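Local coordinates for shikimate dehydrogenase-like protein HI_0607 (Haemophilus influenzae, PDB 1NPY) that oxidises shikimate to 3-dehydroshikimate with NADP(+) in vitro, though so weakly that shikimate may not be its biological substrate, at residues V244-F247 / E248-H252. Sequence-based numbering, arbitrary orientation.
Sequences VEQF and ELYTH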
ATOM      1  N   VAL A 244      -0.601  -2.559  -9.760  1.00  9.73           N
ATOM      2  CA  VAL A 244      -0.132  -2.078 -11.068  1.00 10.10           C
ATOM      3  C   VAL A 244       1.385  -1.929 -11.102  1.00  9.61           C
ATOM      4  O   VAL A 244       2.014  -2.290 -12.090  1.00  9.53           O
ATOM      5  CB  VAL A 244      -0.865  -0.785 -11.465  1.00 10.08           C
ATOM      6  CG1 VAL A 244      -0.206  -0.150 -12.680  1.00 12.39           C
ATOM      7  CG2 VAL A 244      -2.322  -1.117 -11.778  1.00 12.48           C
ATOM      8  N   GLU A 245       1.972  -1.354 -10.058  1.00  9.40           N
ATOM      9  CA  GLU A 245       3.412  -1.136 -10.019  1.00  9.83           C
ATOM     10  C   GLU A 245       4.151  -2.485 -10.008  1.00  8.40           C
ATOM     11  O   GLU A 245       5.192  -2.650 -10.655  1.00  8.10           O
ATOM     12  CB  GLU A 245       3.837  -0.256  -8.838  1.00 10.70           C
ATOM     13  CG  GLU A 245       3.269   1.165  -8.920  1.00 14.27           C
ATOM     14  CD  GLU A 245       4.001   2.061  -9.892  1.00 21.36           C
ATOM     15  OE1 GLU A 245       5.224   1.864 -10.029  1.00 25.78           O
ATOM     16  OE2 GLU A 245       3.372   2.974 -10.483  1.00 31.75           O
ATOM     17  N   GLN A 246       3.626  -3.456  -9.270  1.00  9.12           N
ATOM     18  CA  GLN A 246       4.158  -4.818  -9.330  1.00  8.01           C
ATOM     19  C   GLN A 246       4.055  -5.377 -10.742  1.00  8.56           C
ATOM     20  O   GLN A 246       5.014  -5.934 -11.278  1.00  7.47           O
ATOM     21  CB  GLN A 246       3.460  -5.759  -8.353  1.00  8.87           C
ATOM     22  CG  GLN A 246       3.675  -5.358  -6.917  1.00  9.01           C
ATOM     23  CD  GLN A 246       2.842  -6.149  -5.943  1.00 12.20           C
ATOM     24  OE1 GLN A 246       1.707  -6.516  -6.262  1.00 13.78           O
ATOM     25  NE2 GLN A 246       3.386  -6.413  -4.756  1.00  7.61           N
ATOM     26  N   PHE A 247       2.888  -5.205 -11.356  1.00  7.31           N
ATOM     27  CA  PHE A 247       2.670  -5.768 -12.684  1.00  8.05           C
ATOM     28  C   PHE A 247       3.701  -5.231 -13.667  1.00  7.16           C
ATOM     29  O   PHE A 247       4.295  -5.983 -14.471  1.00  8.12           O
ATOM     30  CB  PHE A 247       1.255  -5.442 -13.138  1.00  7.86           C
ATOM     31  CG  PHE A 247       0.892  -6.051 -14.446  1.00  8.04           C
ATOM     32  CD1 PHE A 247       0.115  -7.202 -14.482  1.00  9.01           C
ATOM     33  CD2 PHE A 247       1.267  -5.466 -15.652  1.00 10.50           C
ATOM     34  CE1 PHE A 247      -0.238  -7.787 -15.669  1.00  8.78           C
ATOM     35  CE2 PHE A 247       0.909  -6.077 -16.857  1.00  8.88           C
ATOM     36  CZ  PHE A 247       0.132  -7.195 -16.872  1.00 10.64           C
ATOM     37  N   GLU A 248       3.949  -3.928 -13.565  1.00  8.01           N
ATOM     38  CA  GLU A 248       4.896  -3.257 -14.449  1.00  9.15           C
ATOM     39  C   GLU A 248       6.329  -3.721 -14.162  1.00  8.88           C
ATOM     40  O   GLU A 248       7.124  -3.937 -15.072  1.00  9.77           O
ATOM     41  CB  GLU A 248       4.799  -1.733 -14.342  1.00  9.75           C
ATOM     42  CG  GLU A 248       5.633  -1.016 -15.397  1.00 13.65           C
ATOM     43  CD  GLU A 248       5.507   0.495 -15.287  1.00 18.91           C
ATOM     44  OE1 GLU A 248       6.343   1.258 -15.829  1.00 21.75           O
ATOM     45  OE2 GLU A 248       4.526   0.925 -14.646  1.00 22.81           O
ATOM     46  N   LEU A 249       6.661  -3.935 -12.900  1.00  8.52           N
ATOM     47  CA  LEU A 249       7.976  -4.467 -12.572  1.00  9.39           C
ATOM     48  C   LEU A 249       8.188  -5.859 -13.176  1.00  9.34           C
ATOM     49  O   LEU A 249       9.267  -6.193 -13.663  1.00  9.98           O
ATOM     50  CB  LEU A 249       8.175  -4.482 -11.068  1.00  9.05           C
ATOM     51  CG  LEU A 249       8.498  -3.123 -10.461  1.00 11.30           C
ATOM     52  CD1 LEU A 249       8.304  -3.126  -8.956  1.00 10.30           C
ATOM     53  CD2 LEU A 249       9.903  -2.641 -10.783  1.00 15.12           C
ATOM     54  N   TYR A 250       7.164  -6.693 -13.103  1.00  8.56           N
ATOM     55  CA  TYR A 250       7.340  -8.079 -13.547  1.00  7.82           C
ATOM     56  C   TYR A 250       7.362  -8.204 -15.074  1.00  9.24           C
ATOM     57  O   TYR A 250       8.116  -9.021 -15.596  1.00  8.68           O
ATOM     58  CB  TYR A 250       6.239  -8.993 -13.034  1.00  7.45           C
ATOM     59  CG  TYR A 250       5.983  -9.010 -11.534  1.00  7.25           C
ATOM     60  CD1 TYR A 250       6.969  -8.728 -10.602  1.00  7.95           C
ATOM     61  CD2 TYR A 250       4.731  -9.340 -11.061  1.00  9.84           C
ATOM     62  CE1 TYR A 250       6.682  -8.737  -9.239  1.00  7.54           C
ATOM     63  CE2 TYR A 250       4.422  -9.337  -9.707  1.00  7.67           C
ATOM     64  CZ  TYR A 250       5.427  -9.065  -8.801  1.00  7.76           C
ATOM     65  OH  TYR A 250       5.112  -9.052  -7.466  1.00 10.07           O
ATOM     66  N   THR A 251       6.500  -7.457 -15.767  1.00  9.54           N
ATOM     67  CA  THR A 251       6.242  -7.682 -17.196  1.00 10.97           C
ATOM     68  C   THR A 251       6.885  -6.651 -18.134  1.00 10.42           C
ATOM     69  O   THR A 251       6.867  -6.824 -19.351  1.00 11.15           O
ATOM     70  CB  THR A 251       4.768  -7.585 -17.521  1.00 10.84           C
ATOM     71  OG1 THR A 251       4.329  -6.242 -17.252  1.00 12.75           O
ATOM     72  CG2 THR A 251       3.923  -8.516 -16.654  1.00 10.26           C
ATOM     73  N   HIS A 252       7.294  -5.531 -17.563  1.00 10.69           N
ATOM     74  CA  HIS A 252       7.766  -4.354 -18.300  1.00 11.76           C
ATOM     75  C   HIS A 252       6.712  -3.661 -19.153  1.00 11.61           C
ATOM     76  O   HIS A 252       7.027  -2.921 -20.089  1.00 12.27           O
ATOM     77  CB  HIS A 252       8.990  -4.674 -19.158  1.00 12.66           C
ATOM     78  CG  HIS A 252      10.174  -5.066 -18.334  1.00 14.34           C
ATOM     79  ND1 HIS A 252      10.862  -6.241 -18.531  1.00 20.81           N
ATOM     80  CD2 HIS A 252      10.715  -4.480 -17.242  1.00 16.28           C
ATOM     81  CE1 HIS A 252      11.826  -6.325 -17.634  1.00 17.21           C
ATOM     82  NE2 HIS A 252      11.757  -5.275 -16.837  1.00 20.73           N
TER
HETATM   83  O   HOH W   1       2.267  -9.065  -7.331  1.00 12.35           O
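Over one face of the Phe-247 ring sits the methyl of Thr-251, a CH-pi contact with CG2 4.0 Å from the ring centroid and 15° off the normal; the backbone N of Glu-248 lies at the edge of the same ring. The Tyr-250 ring carries the carbonyl O of Gln-246 on one face, 3.2 Å above its plane and shifted toward the CG side. Tyr-250 and Gln-246 run side by side, amide and ring planes 25° apart, and the phenol OH reaches to 3.8 Å from Gln-246 CB. A water joins their ends, 2.8 Å from Tyr-250 OH and donating a weak bond to Gln-246 OE1, while NE2 of that amide bonds to Thr-89 OG1.

These pairs stand one turn apart on the last turns of helix 235-251. The carbonyl of Phe-247 receives two donors from Thr-251: the backbone N, and OG1 at 2.8 Å from Phe-247 O, the latter from above the carbonyl plane. With chi1 of 64°, Thr-251 sets OG1 between its own N and carbonyl carbon, which turns the hydroxyl back to the preceding turn; OG1 also accepts from Gln-253 N. At His-252 phi becomes positive and the helix ends. The extended Glu-248 side chain forms a salt bridge with Arg-254, beyond that end.

Gln-246 comes within about 8 Å, side chain to side chain, of the inferred catalytic Lys-67. Phe-247 packs on Leu-27 and Leu-31 of helix 19-31 and meets the Tyr-28 ring, and Glu-245 lies on helix 102-113. Through Leu-249 and Tyr-250, which rest on strand 89-93, this helix end packs against the mixed sheet of the substrate-binding domain, with helices 19-31 and 102-113 touching other sides of it.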